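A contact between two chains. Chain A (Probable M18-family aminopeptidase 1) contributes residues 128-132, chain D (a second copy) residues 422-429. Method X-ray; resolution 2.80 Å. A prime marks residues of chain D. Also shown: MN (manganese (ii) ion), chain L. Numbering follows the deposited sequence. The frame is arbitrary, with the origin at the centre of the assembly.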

# COMPACT_ATOMS: atom_id res chain seq x y z
N LEU A 128 -23.96 10.74 -20.51
CA LEU A 128 -24.68 9.49 -20.38
C LEU A 128 -26.13 9.74 -19.95
O LEU A 128 -26.40 10.59 -19.10
CB LEU A 128 -23.96 8.58 -19.39
CG LEU A 128 -22.58 8.13 -19.88
CD1 LEU A 128 -21.79 7.53 -18.73
CD2 LEU A 128 -22.73 7.12 -21.00
N SER A 129 -27.06 8.99 -20.55
CA SER A 129 -28.50 9.10 -20.26
C SER A 129 -29.00 10.53 -20.36
O SER A 129 -29.58 11.08 -19.42
CB SER A 129 -28.82 8.51 -18.88
OG SER A 129 -28.63 7.11 -18.86
N ILE A 130 -28.78 11.12 -21.53
CA ILE A 130 -29.17 12.49 -21.81
C ILE A 130 -29.57 12.54 -23.29
O ILE A 130 -28.86 12.00 -24.13
CB ILE A 130 -27.98 13.44 -21.49
CG1 ILE A 130 -28.18 14.02 -20.08
CG2 ILE A 130 -27.82 14.53 -22.53
CD1 ILE A 130 -26.98 14.77 -19.54
N PRO A 131 -30.72 13.16 -23.61
CA PRO A 131 -31.14 13.24 -25.02
C PRO A 131 -30.13 14.00 -25.89
O PRO A 131 -29.67 15.07 -25.51
CB PRO A 131 -32.50 13.93 -24.95
CG PRO A 131 -32.39 14.78 -23.73
CD PRO A 131 -31.68 13.87 -22.75
N LEU A 132 -29.79 13.42 -27.04
CA LEU A 132 -28.84 14.04 -27.95
C LEU A 132 -29.44 14.35 -29.32
O LEU A 132 -30.43 13.75 -29.72
CB LEU A 132 -27.62 13.13 -28.18
CG LEU A 132 -26.60 12.68 -27.12
CD1 LEU A 132 -26.37 13.78 -26.09
CD2 LEU A 132 -27.11 11.43 -26.47
N LEU D 422 -33.06 0.50 -20.30
CA LEU D 422 -31.66 0.80 -20.48
C LEU D 422 -31.43 2.09 -19.69
O LEU D 422 -32.18 3.05 -19.83
CB LEU D 422 -31.36 1.02 -21.97
CG LEU D 422 -30.38 0.05 -22.64
CD1 LEU D 422 -30.66 -1.39 -22.22
CD2 LEU D 422 -30.46 0.21 -24.14
N GLY D 423 -30.41 2.10 -18.83
CA GLY D 423 -30.13 3.30 -18.05
C GLY D 423 -31.17 3.59 -16.99
O GLY D 423 -31.44 4.74 -16.67
N MSE D 424 -31.74 2.52 -16.44
CA MSE D 424 -32.74 2.62 -15.39
C MSE D 424 -32.22 3.55 -14.30
O MSE D 424 -31.02 3.59 -14.01
CB MSE D 424 -33.00 1.23 -14.83
CG MSE D 424 -34.33 1.04 -14.12
SE MSE D 424 -34.47 -0.76 -13.38
CE MSE D 424 -34.67 -0.27 -11.53
N HIS D 425 -33.14 4.29 -13.69
CA HIS D 425 -32.83 5.23 -12.62
C HIS D 425 -32.14 6.49 -13.07
O HIS D 425 -31.87 7.37 -12.26
CB HIS D 425 -32.00 4.57 -11.52
CG HIS D 425 -32.82 3.79 -10.54
ND1 HIS D 425 -32.38 3.51 -9.26
CD2 HIS D 425 -34.05 3.23 -10.65
CE1 HIS D 425 -33.31 2.82 -8.62
NE2 HIS D 425 -34.33 2.64 -9.44
N SER D 426 -31.85 6.60 -14.36
CA SER D 426 -31.22 7.82 -14.84
C SER D 426 -32.35 8.79 -15.21
O SER D 426 -33.54 8.43 -15.18
CB SER D 426 -30.36 7.53 -16.07
OG SER D 426 -31.15 7.27 -17.22
N PRO D 427 -32.00 10.04 -15.53
CA PRO D 427 -33.01 11.04 -15.89
C PRO D 427 -33.69 10.78 -17.23
O PRO D 427 -34.73 11.37 -17.52
CB PRO D 427 -32.21 12.34 -15.90
CG PRO D 427 -31.14 12.09 -14.89
CD PRO D 427 -30.71 10.69 -15.23
N PHE D 428 -33.12 9.89 -18.03
CA PHE D 428 -33.67 9.58 -19.35
C PHE D 428 -33.58 8.08 -19.62
O PHE D 428 -32.69 7.62 -20.32
CB PHE D 428 -32.87 10.35 -20.42
CG PHE D 428 -33.63 10.59 -21.69
CD1 PHE D 428 -34.81 11.33 -21.69
CD2 PHE D 428 -33.17 10.08 -22.90
CE1 PHE D 428 -35.52 11.57 -22.87
CE2 PHE D 428 -33.87 10.30 -24.09
CZ PHE D 428 -35.05 11.05 -24.07
N GLU D 429 -34.52 7.33 -19.06
CA GLU D 429 -34.54 5.88 -19.24
C GLU D 429 -35.05 5.52 -20.63
O GLU D 429 -35.98 6.13 -21.14
CB GLU D 429 -35.42 5.23 -18.17
CG GLU D 429 -35.01 5.57 -16.74
CD GLU D 429 -35.98 5.02 -15.70
OE1 GLU D 429 -37.20 5.27 -15.84
OE2 GLU D 429 -35.54 4.36 -14.75
MN MN L . -36.38 1.55 -9.26
O HOH W 1 -36.07 -0.58 -8.58

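Neither stretch offers a continuous strand edge to the other, and no backbone-to-backbone hydrogen bond joins them. The contact is instead built from one turn, one serine pair and one ring, with the backbones coming nearest at Ser129 and Phe428′, whose CA atoms lie 5.3 Å apart. About 248 Å² is buried in all.

Along chain D, Leu422′ stays out of the contact, and the first residue to matter is Gly423′. Its phi of 70° is one that glycine adopts readily, and Gly423′ CA sits 4.2 Å from Ser129 OG. A CB built on this glycine would point toward chain A and come within 3.0 Å of Ser129 OG, a clash. Backbone conformation and the space taken by the neighbouring chain thus both suit a residue without a side chain.

Gly423′ also opens a type II beta turn that closes at Ser426′, where Ser426′ N donates to Gly423′ O at 3.0 Å. The two residues at the middle of the turn do not touch the chain A stretch. Selenomethionine Met424′ directs its CA-to-CB bond away, while His425′ binds the manganese ion through NE2, with His425′ NE2 2.3 Å from MN. The backbone of His425′ is tied down as well, His425′ N donating to Glu429′ OE2 at 2.6 Å, so the metal-binding loop is braced from within its own chain.

Ser426′ turns the fold of the loop into a contact. Ser426′ OG donates to Gly423′ O at 2.6 Å, which fixes the hydroxyl and leaves its oxygen free to accept. Ser129 OG then donates to Ser426′ OG across the interface at 3.0 Å, a weak bond. Phe428′ N adds another weak one to the same oxygen, with Phe428′ N and Ser426′ OG 3.4 Å apart. Read as a rule, the hydroxyl that faces the partner is also held by its own loop.

Pro427′ contributes little, Pro427′ CD reaching 4.4 Å from Ser129 O. Phe428′ supplies the apolar half of the contact. Phe428′ CB lies 3.5 Å from Ser129 O, and chi1 in t carries the ring on to Pro131. The proline lies over one face: Pro131 CD is 4.0 Å from the centroid of the Phe428′ ring and 14° off the normal, a CH-pi geometry in which the slightly positive C-H groups beside the proline nitrogen meet the pi cloud. Pro131 CB also packs 3.9 Å from Phe428′ CZ. Glu429′ points its CA-to-CB bond away; its OE2 holds His425′ N, and its OE1 is bonded elsewhere in the structure.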